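Local coordinates for Phosphoglucomutase/phosphomannomutase family protein (Burkholderia thailandensis, PDB 3UW2) that probably catalyses intramolecular phosphoryl transfer on phosphohexoses, as other phosphohexose mutases do, and holds a zinc ion beside a phosphorylated serine, at residues Asp70-Gly75 with Asp135-Lys140; Met98-Val103 with Asn203-Pro208; Gly104-Ser109 with Tyr359-Gly364; Val126-His131 with Asp264-Arg269. All coordinates share one frame; numbering follows the deposited sequence.

Overall arrangement
All four contacts gather round the cleft of a phosphohexose mutase. Contact 1 stays within domain I; contacts 2 and 4 join domain I to domain II, and contact 3 joins it to domain III. Chemistry follows place. Contact 4, partly buried and with its centre about 9 Å from the centre of the chain, is ionic, built on zinc, phosphate and aspartates. Contacts 2 and 3 are buried, share helix 101-107 and pack by apolar or aromatic groups. Contact 1, also buried but about 16 Å out, is polar. Lys140 ties contact 1 to contact 4 by a salt bridge to Asp266, and Thr101 of contact 2 hydrogen-bonds that same aspartate.

Contact 1 (Asp70-Gly75 with Asp135-Lys140); sequences DGRLSG and DYNGFK. With EDO (1,2-ethanediol), chain C; PO4 (phosphate ion), chain B.
The loop between strand 64-69 and helix 75-88 of domain I meets strand 136-143 through Arg72 and Ser74 on one side and Tyr136 and Asn137 on the other. The straightest bond runs from Asn137 ND2 to Ser74 OG, 2.9 Å long with an angle of 174° at the hydrogen, and the hydroxyl lies in the amide plane. The same ND2 donates to a water that in turn donates to Asp70 OD1, so the amide bridges both ends of the loop. Arg72 and Asn137 run antiparallel, the arginine straight as far as NE. Arg72 NH1 comes to 2.8 Å from Tyr136 O, a weak bond bent to 127°; NH1 also bonds Pro133 O, and NH2 bonds the carbonyls of Asn132, its strongest partner, and Ser130. Asp70 holds the arginine at the guanidinium edge: OD2 meets NE at 3.1 Å in plane, a salt bridge whose hydrogen bond is weak, while OD1 accepts from Arg72 N. This last bond closes an Asx turn, and a type I turn from Arg72 to Gly75 leads into the helix. Such a strand-loop-helix connection, pinned to strand 136-143, one strand beyond 124-127 in the same sheet, belongs to the alpha/beta/alpha architecture of domain I.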
loop_
_atom_site.group_PDB
_atom_site.type_symbol
_atom_site.label_atom_id
_atom_site.label_comp_id
_atom_site.label_asym_id
_atom_site.label_seq_id
_atom_site.Cartn_x
_atom_site.Cartn_y
_atom_site.Cartn_z
ATOM N N ASP A 70 -8.223 -6.872 10.572
ATOM C CA ASP A 70 -6.876 -7.002 11.102
ATOM C C ASP A 70 -6.957 -7.344 12.600
ATOM O O ASP A 70 -8.002 -7.796 13.046
ATOM C CB ASP A 70 -6.062 -5.725 10.875
ATOM C CG ASP A 70 -6.594 -4.525 11.630
ATOM O OD1 ASP A 70 -7.513 -4.652 12.516
ATOM O OD2 ASP A 70 -5.988 -3.402 11.430
ATOM N N GLY A 71 -5.887 -7.124 13.382
ATOM C CA GLY A 71 -5.921 -7.580 14.769
ATOM C C GLY A 71 -6.209 -6.521 15.847
ATOM O O GLY A 71 -5.683 -6.613 17.006
ATOM N N ARG A 72 -7.024 -5.532 15.467
ATOM C CA ARG A 72 -7.356 -4.451 16.343
ATOM C C ARG A 72 -8.444 -4.860 17.336
ATOM O O ARG A 72 -9.256 -5.758 17.054
ATOM C CB ARG A 72 -7.753 -3.208 15.528
ATOM C CG ARG A 72 -6.527 -2.496 14.952
ATOM C CD ARG A 72 -6.860 -1.496 13.800
ATOM N NE ARG A 72 -5.562 -0.983 13.279
ATOM C CZ ARG A 72 -4.896 0.068 13.724
ATOM N NH1 ARG A 72 -5.387 0.880 14.681
ATOM N NH2 ARG A 72 -3.694 0.295 13.199
ATOM N N LEU A 73 -8.464 -4.204 18.506
ATOM C CA LEU A 73 -9.427 -4.575 19.597
ATOM C C LEU A 73 -10.866 -4.420 19.186
ATOM O O LEU A 73 -11.716 -5.261 19.572
ATOM C CB LEU A 73 -9.179 -3.779 20.892
ATOM C CG LEU A 73 -7.684 -3.617 21.318
ATOM C CD1 LEU A 73 -7.397 -2.406 22.239
ATOM C CD2 LEU A 73 -7.116 -4.917 21.813
ATOM N N SER A 74 -11.144 -3.341 18.442
ATOM C CA SER A 74 -12.492 -3.084 17.862
ATOM C C SER A 74 -12.856 -3.954 16.656
ATOM O O SER A 74 -14.035 -3.971 16.218
ATOM C CB SER A 74 -12.612 -1.627 17.432
ATOM O OG SER A 74 -11.660 -1.277 16.374
ATOM N N GLY A 75 -11.866 -4.670 16.096
ATOM C CA GLY A 75 -12.083 -5.544 14.934
ATOM C C GLY A 75 -13.252 -6.519 15.004
ATOM O O GLY A 75 -14.128 -6.549 14.125
ATOM N N ASP A 135 -6.741 2.925 18.591
ATOM C CA ASP A 135 -8.147 3.345 18.638
ATOM C C ASP A 135 -8.706 3.703 17.241
ATOM O O ASP A 135 -9.882 4.071 17.116
ATOM C CB ASP A 135 -8.362 4.514 19.655
ATOM C CG ASP A 135 -7.357 5.666 19.496
ATOM O OD1 ASP A 135 -6.295 5.498 18.841
ATOM O OD2 ASP A 135 -7.610 6.752 20.082
ATOM N N TYR A 136 -7.855 3.618 16.207
ATOM C CA TYR A 136 -8.283 3.851 14.836
ATOM C C TYR A 136 -8.680 2.574 14.206
ATOM O O TYR A 136 -8.123 1.497 14.492
ATOM C CB TYR A 136 -7.155 4.396 13.973
ATOM C CG TYR A 136 -6.826 5.830 14.306
ATOM C CD1 TYR A 136 -6.256 6.146 15.511
ATOM C CD2 TYR A 136 -7.147 6.863 13.422
ATOM C CE1 TYR A 136 -5.951 7.466 15.833
ATOM C CE2 TYR A 136 -6.855 8.184 13.728
ATOM C CZ TYR A 136 -6.258 8.473 14.932
ATOM O OH TYR A 136 -5.986 9.784 15.273
ATOM N N ASN A 137 -9.623 2.709 13.307
ATOM C CA ASN A 137 -10.009 1.598 12.487
ATOM C C ASN A 137 -10.662 2.100 11.169
ATOM O O ASN A 137 -10.738 3.309 10.920
ATOM C CB ASN A 137 -10.872 0.605 13.280
ATOM C CG ASN A 137 -10.641 -0.853 12.821
ATOM O OD1 ASN A 137 -10.311 -1.106 11.667
ATOM N ND2 ASN A 137 -10.791 -1.786 13.706
ATOM N N GLY A 138 -11.143 1.202 10.326
ATOM C CA GLY A 138 -11.520 1.693 8.994
ATOM C C GLY A 138 -11.903 0.588 8.102
ATOM O O GLY A 138 -12.011 -0.594 8.574
ATOM N N PHE A 139 -12.124 0.909 6.820
ATOM C CA PHE A 139 -12.578 -0.135 5.883
ATOM C C PHE A 139 -11.904 0.079 4.530
ATOM O O PHE A 139 -11.915 1.208 3.988
ATOM C CB PHE A 139 -14.102 -0.061 5.714
ATOM C CG PHE A 139 -14.868 -0.093 7.045
ATOM C CD1 PHE A 139 -15.399 -1.269 7.517
ATOM C CD2 PHE A 139 -15.062 1.107 7.800
ATOM C CE1 PHE A 139 -16.090 -1.304 8.731
ATOM C CE2 PHE A 139 -15.750 1.087 9.008
ATOM C CZ PHE A 139 -16.274 -0.144 9.485
ATOM N N LYS A 140 -11.325 -0.984 4.004
ATOM C CA LYS A 140 -10.708 -0.985 2.683
ATOM C C LYS A 140 -11.656 -1.803 1.819
ATOM O O LYS A 140 -12.010 -2.891 2.236
ATOM C CB LYS A 140 -9.279 -1.588 2.785
ATOM C CG LYS A 140 -8.275 -0.598 3.452
ATOM C CD LYS A 140 -6.791 -1.043 3.350
ATOM C CE LYS A 140 -5.869 0.053 3.865
ATOM N NZ LYS A 140 -4.521 -0.442 4.237
HETATM C C1 EDO C . -8.526 -9.717 18.267
HETATM O O1 EDO C . -7.613 -10.195 17.249
HETATM C C2 EDO C . -8.127 -8.373 18.880
HETATM O O2 EDO C . -6.702 -8.310 18.795
HETATM P P PO4 B . -2.474 1.924 5.588
HETATM O O2 PO4 B . -1.606 1.024 4.714
HETATM O O3 PO4 B . -1.737 3.203 5.907
HETATM O O4 PO4 B . -3.879 2.074 5.098
HETATM O O HOH W 1 -10.197 -4.530 12.672
#

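Contact 2 (Met98-Val103 with Asn203-Pro208); sequences MVPTPV and NGVAGP
Val205 points its side chain at the 98-103 segment and spreads its two methyl groups over different parts of it. CG2 stands anti to the backbone N and approaches Met98, whose CG it meets at 3.6 Å; the two side chains run past each other in opposite directions. Met98 is near-extended through its first two torsions (chi1 -178°, chi2 -157°), which carry CG and then SD past the valine, SD lying 4.2 Å from Val205 CG2. Val205 CG2 also rests against Val99, 3.7 Å from its C. The other branch, CG1, lies 3.7 Å from Pro100 CA, so the valine touches three consecutive residues. Pro100 in turn sets its ring against the N-terminal part of helix 206-216: its CG is 4.1 Å from Ala206 CA and 3.8 Å from Val205 O. The closest backbones are here too, with the CA atoms of Pro100 and Ala206 5.5 Å apart. Pro100 occupies the N-cap position of helix 101-107, and the contact therefore brings together the N-terminal parts of two helices, one from domain I and one from domain II. Beyond the pair, Leu209 of helix 206-216 touches Pro100. With no hydrogen bond across the two segments, their direct cohesion rests on van der Waals fit, which implies an apolar patch round Val205 beside the polar links from Thr101 to the zinc ligand Asp266.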
loop_
_atom_site.group_PDB
_atom_site.type_symbol
_atom_site.label_atom_id
_atom_site.label_comp_id
_atom_site.label_asym_id
_atom_site.label_seq_id
_atom_site.Cartn_x
_atom_site.Cartn_y
_atom_site.Cartn_z
ATOM N N MET A 98 -9.589 -13.112 10.727
ATOM C CA MET A 98 -8.531 -12.103 10.952
ATOM C C MET A 98 -7.308 -12.477 10.113
ATOM O O MET A 98 -6.636 -13.494 10.351
ATOM C CB MET A 98 -8.145 -12.067 12.439
ATOM C CG MET A 98 -7.075 -10.997 12.774
ATOM S SD MET A 98 -6.190 -11.444 14.320
ATOM C CE MET A 98 -5.295 -12.958 13.867
ATOM N N VAL A 99 -7.099 -11.718 9.062
ATOM C CA VAL A 99 -6.013 -12.018 8.108
ATOM C C VAL A 99 -5.458 -10.688 7.595
ATOM O O VAL A 99 -6.147 -9.638 7.699
ATOM C CB VAL A 99 -6.477 -12.841 6.910
ATOM C CG1 VAL A 99 -6.866 -14.283 7.293
ATOM C CG2 VAL A 99 -7.658 -12.152 6.197
ATOM N N PRO A 100 -4.192 -10.683 7.098
ATOM C CA PRO A 100 -3.674 -9.459 6.441
ATOM C C PRO A 100 -4.613 -9.027 5.308
ATOM O O PRO A 100 -5.355 -9.878 4.734
ATOM C CB PRO A 100 -2.336 -9.947 5.818
ATOM C CG PRO A 100 -1.868 -10.996 6.820
ATOM C CD PRO A 100 -3.188 -11.769 7.065
ATOM N N THR A 101 -4.705 -7.733 5.096
ATOM C CA THR A 101 -5.498 -7.131 4.015
ATOM C C THR A 101 -5.355 -7.804 2.623
ATOM O O THR A 101 -6.380 -8.187 2.039
ATOM C CB THR A 101 -5.146 -5.612 3.932
ATOM O OG1 THR A 101 -5.780 -4.983 5.049
ATOM C CG2 THR A 101 -5.705 -4.942 2.693
ATOM N N PRO A 102 -4.117 -8.085 2.141
ATOM C CA PRO A 102 -4.039 -8.681 0.825
ATOM C C PRO A 102 -4.592 -10.094 0.858
ATOM O O PRO A 102 -4.883 -10.630 -0.196
ATOM C CB PRO A 102 -2.522 -8.727 0.500
ATOM C CG PRO A 102 -1.887 -8.607 1.810
ATOM C CD PRO A 102 -2.786 -7.883 2.739
ATOM N N VAL A 103 -4.729 -10.711 2.035
ATOM C CA VAL A 103 -5.379 -12.059 2.065
ATOM C C VAL A 103 -6.911 -11.944 1.777
ATOM O O VAL A 103 -7.509 -12.804 1.128
ATOM C CB VAL A 103 -5.078 -12.830 3.410
ATOM C CG1 VAL A 103 -5.803 -14.205 3.448
ATOM C CG2 VAL A 103 -3.565 -13.040 3.492
ATOM N N ASN A 203 3.315 -6.257 16.171
ATOM C CA ASN A 203 2.117 -6.814 16.841
ATOM C C ASN A 203 0.831 -6.721 16.009
ATOM O O ASN A 203 -0.266 -6.864 16.560
ATOM C CB ASN A 203 1.894 -6.257 18.270
ATOM C CG ASN A 203 3.104 -6.470 19.184
ATOM O OD1 ASN A 203 3.835 -5.510 19.524
ATOM N ND2 ASN A 203 3.408 -7.717 19.457
ATOM N N GLY A 204 0.989 -6.466 14.693
ATOM C CA GLY A 204 -0.111 -6.282 13.761
ATOM C C GLY A 204 -0.502 -7.621 13.190
ATOM O O GLY A 204 0.121 -8.630 13.511
ATOM N N VAL A 205 -1.481 -7.625 12.288
ATOM C CA VAL A 205 -2.021 -8.856 11.783
ATOM C C VAL A 205 -1.055 -9.592 10.842
ATOM O O VAL A 205 -1.253 -10.756 10.544
ATOM C CB VAL A 205 -3.437 -8.617 11.156
ATOM C CG1 VAL A 205 -3.311 -7.952 9.810
ATOM C CG2 VAL A 205 -4.120 -9.978 10.990
ATOM N N ALA A 206 0.037 -8.946 10.382
ATOM C CA ALA A 206 0.973 -9.594 9.435
ATOM C C ALA A 206 1.716 -10.767 10.131
ATOM O O ALA A 206 2.134 -11.727 9.470
ATOM C CB ALA A 206 2.023 -8.576 8.894
ATOM N N GLY A 207 1.906 -10.703 11.450
ATOM C CA GLY A 207 2.880 -11.625 12.071
ATOM C C GLY A 207 2.662 -13.134 11.924
ATOM O O GLY A 207 3.535 -13.853 11.400
ATOM N N PRO A 208 1.488 -13.640 12.352
ATOM C CA PRO A 208 1.259 -15.074 12.211
ATOM C C PRO A 208 1.394 -15.638 10.788
ATOM O O PRO A 208 2.131 -16.616 10.562
ATOM C CB PRO A 208 -0.168 -15.263 12.777
ATOM C CG PRO A 208 -0.357 -14.081 13.712
ATOM C CD PRO A 208 0.338 -12.947 12.961
#

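Contact 3 (Gly104-Ser109 with Tyr359-Gly364); sequences GYFAAS and YGFDDG
Aromatic contacts dominate where Tyr105, Phe106 and Ser109 meet Tyr359, Phe361 and Asp362. Two offset edge-to-face pairs join the segments. The edge of Phe106 addresses the face of Tyr359, with centroids 5.7 Å apart and planes at 81°; Tyr105 turns its edge toward the face of Phe361 at the flatter angle of 61°. With CG anti to the backbone N (chi1 169°), the Phe106 ring is carried to the Tyr359 side of the helix, and Tyr181 packs edge-to-face with the same ring.

A CH-pi contact adds to the second pair: Tyr105 CB sits over the face of Phe361, 3.7 Å from the ring centroid. Purely apolar touches continue round that ring, where CZ comes to 3.6 Å from Phe106 CB. Beside Tyr359, Ser109 CB packs 3.9 Å from CD1.

Polar groups are woven into this packing. Ser109 OG donates to Tyr105 O of its own helix end at 2.8 Å, while meeting the edge of the Phe361 ring at CE2. Tyr105 OH donates to a water 2.5 Å from it, and the water donates to Asp362 OD2, which is also hydrogen-bonded to ND1 of His351. Tyr359 OH is engaged by Arg184.

No direct hydrogen bond crosses between the segments, so ring packing joins helix 101-107 of domain I to the loop before helix 364-375 of domain III. The chemistry implies an aromatic domain interface with a water-mediated polar link on the side of Asp362, near the zinc ligand Asp268.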
loop_
_atom_site.group_PDB
_atom_site.type_symbol
_atom_site.label_atom_id
_atom_site.label_comp_id
_atom_site.label_asym_id
_atom_site.label_seq_id
_atom_site.Cartn_x
_atom_site.Cartn_y
_atom_site.Cartn_z
ATOM N N GLY A 104 -7.549 -10.901 2.293
ATOM C CA GLY A 104 -8.939 -10.570 1.929
ATOM C C GLY A 104 -9.014 -10.296 0.395
ATOM O O GLY A 104 -9.919 -10.839 -0.295
ATOM N N TYR A 105 -8.038 -9.567 -0.167
ATOM C CA TYR A 105 -8.004 -9.337 -1.632
ATOM C C TYR A 105 -7.878 -10.679 -2.351
ATOM O O TYR A 105 -8.529 -10.933 -3.369
ATOM C CB TYR A 105 -6.809 -8.478 -2.060
ATOM C CG TYR A 105 -6.800 -7.068 -1.525
ATOM C CD1 TYR A 105 -7.968 -6.417 -1.056
ATOM C CD2 TYR A 105 -5.587 -6.358 -1.489
ATOM C CE1 TYR A 105 -7.887 -5.043 -0.585
ATOM C CE2 TYR A 105 -5.534 -5.047 -1.076
ATOM C CZ TYR A 105 -6.664 -4.391 -0.606
ATOM O OH TYR A 105 -6.472 -3.039 -0.123
ATOM N N PHE A 106 -7.061 -11.565 -1.780
ATOM C CA PHE A 106 -6.809 -12.839 -2.434
ATOM C C PHE A 106 -8.130 -13.648 -2.418
ATOM O O PHE A 106 -8.472 -14.327 -3.426
ATOM C CB PHE A 106 -5.685 -13.580 -1.709
ATOM C CG PHE A 106 -5.516 -15.048 -2.155
ATOM C CD1 PHE A 106 -4.822 -15.362 -3.314
ATOM C CD2 PHE A 106 -6.040 -16.090 -1.404
ATOM C CE1 PHE A 106 -4.622 -16.682 -3.702
ATOM C CE2 PHE A 106 -5.890 -17.454 -1.828
ATOM C CZ PHE A 106 -5.178 -17.738 -2.956
ATOM N N ALA A 107 -8.858 -13.612 -1.284
ATOM C CA ALA A 107 -10.167 -14.321 -1.215
ATOM C C ALA A 107 -11.161 -13.762 -2.281
ATOM O O ALA A 107 -11.980 -14.463 -2.766
ATOM C CB ALA A 107 -10.785 -14.214 0.206
ATOM N N ALA A 108 -11.033 -12.481 -2.643
ATOM C CA ALA A 108 -11.910 -11.860 -3.613
ATOM C C ALA A 108 -11.341 -12.088 -5.048
ATOM O O ALA A 108 -11.930 -11.647 -6.045
ATOM C CB ALA A 108 -12.067 -10.360 -3.283
ATOM N N SER A 109 -10.296 -12.920 -5.161
ATOM C CA SER A 109 -9.637 -13.140 -6.468
ATOM C C SER A 109 -9.742 -14.563 -6.979
ATOM O O SER A 109 -9.438 -14.803 -8.163
ATOM C CB SER A 109 -8.149 -12.778 -6.399
ATOM O OG SER A 109 -8.043 -11.378 -6.081
ATOM N N TYR A 359 -2.028 -11.649 -8.942
ATOM C CA TYR A 359 -3.425 -11.215 -9.111
ATOM C C TYR A 359 -3.522 -9.685 -9.227
ATOM O O TYR A 359 -4.597 -9.137 -9.444
ATOM C CB TYR A 359 -4.260 -11.672 -7.878
ATOM C CG TYR A 359 -4.260 -13.165 -7.815
ATOM C CD1 TYR A 359 -5.128 -13.888 -8.598
ATOM C CD2 TYR A 359 -3.323 -13.862 -7.017
ATOM C CE1 TYR A 359 -5.107 -15.291 -8.571
ATOM C CE2 TYR A 359 -3.301 -15.252 -6.976
ATOM C CZ TYR A 359 -4.170 -15.939 -7.763
ATOM O OH TYR A 359 -4.097 -17.302 -7.756
ATOM N N GLY A 360 -2.412 -9.006 -9.042
ATOM C CA GLY A 360 -2.403 -7.561 -9.335
ATOM C C GLY A 360 -2.775 -6.684 -8.156
ATOM O O GLY A 360 -2.760 -5.458 -8.298
ATOM N N PHE A 361 -3.078 -7.256 -6.983
ATOM C CA PHE A 361 -3.264 -6.432 -5.758
ATOM C C PHE A 361 -1.935 -6.292 -5.017
ATOM O O PHE A 361 -1.043 -7.171 -5.104
ATOM C CB PHE A 361 -4.364 -6.980 -4.807
ATOM C CG PHE A 361 -4.197 -8.446 -4.453
ATOM C CD1 PHE A 361 -3.282 -8.827 -3.482
ATOM C CD2 PHE A 361 -4.968 -9.404 -5.057
ATOM C CE1 PHE A 361 -3.117 -10.159 -3.100
ATOM C CE2 PHE A 361 -4.832 -10.764 -4.703
ATOM C CZ PHE A 361 -3.913 -11.138 -3.735
ATOM N N ASP A 362 -1.810 -5.181 -4.299
ATOM C CA ASP A 362 -0.682 -4.931 -3.442
ATOM C C ASP A 362 -0.705 -5.933 -2.255
ATOM O O ASP A 362 -1.769 -6.234 -1.678
ATOM C CB ASP A 362 -0.654 -3.438 -2.971
ATOM C CG ASP A 362 -2.005 -2.933 -2.436
ATOM O OD1 ASP A 362 -3.063 -3.443 -2.914
ATOM O OD2 ASP A 362 -2.012 -1.981 -1.546
ATOM N N ASP A 363 0.463 -6.452 -1.923
ATOM C CA ASP A 363 0.573 -7.506 -0.897
ATOM C C ASP A 363 2.030 -7.477 -0.385
ATOM O O ASP A 363 2.958 -7.854 -1.086
ATOM C CB ASP A 363 0.257 -8.880 -1.561
ATOM C CG ASP A 363 0.286 -10.034 -0.569
ATOM O OD1 ASP A 363 1.010 -9.921 0.465
ATOM O OD2 ASP A 363 -0.397 -11.063 -0.846
ATOM N N GLY A 364 2.205 -7.032 0.841
ATOM C CA GLY A 364 3.496 -7.034 1.500
ATOM C C GLY A 364 4.127 -8.413 1.695
ATOM O O GLY A 364 5.372 -8.541 1.649
HETATM O O HOH W 2 -4.282 -1.912 0.092
#

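Contact 4 (Val126-His131 with Asp264-Arg269); sequences VVTGSH and DGDGDR. With ZN (zinc ion), chain K; PO4 (phosphate ion), chain B.
The His131 ring and the Arg269 guanidinium, their planes 70° apart, meet beside a phosphate bonded covalently to Ser130 OG. The phosphorus lies in plane at the edge of the imidazole, and ND1 donates to phosphate O3 at 2.5 Å. At the guanidinium edge, in plane, lie His131 CB and Asp264 OD2; NE makes a salt bridge to that oxygen at 2.9 Å, nearly straight at 166°. A bend at chi3 (-78°) turns the arginine back over its own loop, and NH2 stands 3.4 Å from phosphate O3.

Zinc joins the segments. Asp264 OD2, Asp266 OD1 and Asp268 OD1 bind it from one loop, and phosphate O2 on Ser130 supplies a further ligand at 2.2 Å. Thr128 OG1 packs against Asp266, 3.3 Å from its CB, the two side chains crossing at about a right angle; in an ST turn it accepts from Ser130 N, and Asp70 is its other partner. Ser130 O meets Gly265 CA at 3.3 Å in a CA-H...O contact.

Lys140 NZ hydrogen-bonds phosphate O4 and forms salt bridges to Asp266 and Asp268; Asp266 OD2 also hydrogen-bonds Thr101 OG1. Zinc, lysine and arginine together would offset the gathered negative charge, consistent with the phosphoserine-metal centre of phosphohexose mutases, here held between the first two domains.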
loop_
_atom_site.group_PDB
_atom_site.type_symbol
_atom_site.label_atom_id
_atom_site.label_comp_id
_atom_site.label_asym_id
_atom_site.label_seq_id
_atom_site.Cartn_x
_atom_site.Cartn_y
_atom_site.Cartn_z
ATOM N N VAL A 126 -12.221 -5.078 4.051
ATOM C CA VAL A 126 -11.333 -5.461 5.111
ATOM C C VAL A 126 -11.492 -4.403 6.192
ATOM O O VAL A 126 -11.373 -3.188 5.919
ATOM C CB VAL A 126 -9.860 -5.636 4.631
ATOM C CG1 VAL A 126 -8.997 -6.143 5.820
ATOM C CG2 VAL A 126 -9.768 -6.677 3.469
ATOM N N VAL A 127 -11.800 -4.836 7.427
ATOM C CA VAL A 127 -11.876 -3.803 8.510
ATOM C C VAL A 127 -10.462 -3.630 9.094
ATOM O O VAL A 127 -9.955 -4.553 9.778
ATOM C CB VAL A 127 -12.831 -4.345 9.617
ATOM C CG1 VAL A 127 -13.022 -3.306 10.734
ATOM C CG2 VAL A 127 -14.199 -4.731 8.982
ATOM N N THR A 128 -9.806 -2.465 8.893
ATOM C CA THR A 128 -8.475 -2.359 9.311
ATOM C C THR A 128 -8.184 -0.847 9.455
ATOM O O THR A 128 -8.775 -0.006 8.751
ATOM C CB THR A 128 -7.451 -2.979 8.313
ATOM O OG1 THR A 128 -6.119 -2.629 8.751
ATOM C CG2 THR A 128 -7.654 -2.373 6.948
ATOM N N GLY A 129 -7.368 -0.563 10.446
ATOM C CA GLY A 129 -6.809 0.770 10.711
ATOM C C GLY A 129 -5.374 0.885 10.258
ATOM O O GLY A 129 -4.710 1.931 10.495
ATOM N N SER A 130 -4.883 -0.159 9.599
ATOM C CA SER A 130 -3.602 -0.117 8.878
ATOM C C SER A 130 -2.401 0.230 9.819
ATOM O O SER A 130 -2.163 -0.511 10.785
ATOM C CB SER A 130 -3.790 0.791 7.611
ATOM O OG SER A 130 -2.583 1.278 7.068
ATOM N N HIS A 131 -1.727 1.366 9.623
ATOM C CA HIS A 131 -0.535 1.727 10.407
ATOM C C HIS A 131 -0.887 2.608 11.611
ATOM O O HIS A 131 0.002 2.996 12.384
ATOM C CB HIS A 131 0.509 2.431 9.508
ATOM C CG HIS A 131 0.111 3.830 9.089
ATOM N ND1 HIS A 131 -0.747 4.066 8.049
ATOM C CD2 HIS A 131 0.417 5.080 9.637
ATOM C CE1 HIS A 131 -0.977 5.407 7.946
ATOM N NE2 HIS A 131 -0.257 6.027 8.902
ATOM N N ASP A 264 3.695 -3.299 7.780
ATOM C CA ASP A 264 2.783 -2.369 8.390
ATOM C C ASP A 264 1.609 -3.165 9.006
ATOM O O ASP A 264 1.578 -4.391 8.907
ATOM C CB ASP A 264 2.323 -1.313 7.392
ATOM C CG ASP A 264 1.278 -1.815 6.433
ATOM O OD1 ASP A 264 1.094 -3.028 6.187
ATOM O OD2 ASP A 264 0.706 -0.913 5.838
ATOM N N GLY A 265 0.686 -2.478 9.680
ATOM C CA GLY A 265 -0.253 -3.229 10.558
ATOM C C GLY A 265 -1.208 -4.158 9.863
ATOM O O GLY A 265 -1.701 -5.083 10.498
ATOM N N ASP A 266 -1.497 -3.965 8.548
ATOM C CA ASP A 266 -2.356 -4.950 7.901
ATOM C C ASP A 266 -1.654 -5.774 6.798
ATOM O O ASP A 266 -2.300 -6.573 6.087
ATOM C CB ASP A 266 -3.675 -4.295 7.366
ATOM C CG ASP A 266 -3.405 -3.275 6.268
ATOM O OD1 ASP A 266 -2.262 -2.801 6.260
ATOM O OD2 ASP A 266 -4.252 -2.912 5.407
ATOM N N GLY A 267 -0.361 -5.581 6.624
ATOM C CA GLY A 267 0.423 -6.467 5.731
ATOM C C GLY A 267 0.361 -6.039 4.223
ATOM O O GLY A 267 0.757 -6.791 3.368
ATOM N N ASP A 268 -0.164 -4.870 3.884
ATOM C CA ASP A 268 -0.127 -4.511 2.430
ATOM C C ASP A 268 1.126 -3.627 2.121
ATOM O O ASP A 268 1.266 -3.094 1.023
ATOM C CB ASP A 268 -1.443 -3.902 1.946
ATOM C CG ASP A 268 -1.697 -2.543 2.539
ATOM O OD1 ASP A 268 -0.859 -2.137 3.347
ATOM O OD2 ASP A 268 -2.726 -1.889 2.243
ATOM N N ARG A 269 2.037 -3.492 3.099
ATOM C CA ARG A 269 3.292 -2.798 2.854
ATOM C C ARG A 269 4.463 -3.529 3.515
ATOM O O ARG A 269 4.339 -3.988 4.678
ATOM C CB ARG A 269 3.271 -1.361 3.372
ATOM C CG ARG A 269 2.271 -0.457 2.685
ATOM C CD ARG A 269 2.497 1.009 3.084
ATOM N NE ARG A 269 1.951 1.309 4.405
ATOM C CZ ARG A 269 2.148 2.447 5.076
ATOM N NH1 ARG A 269 2.883 3.439 4.557
ATOM N NH2 ARG A 269 1.599 2.595 6.280
HETATM ZN ZN ZN K . -1.368 -1.124 5.157
HETATM P P PO4 B . -2.474 1.924 5.588
HETATM O O2 PO4 B . -1.606 1.024 4.714
HETATM O O3 PO4 B . -1.737 3.203 5.907
HETATM O O4 PO4 B . -3.879 2.074 5.098
#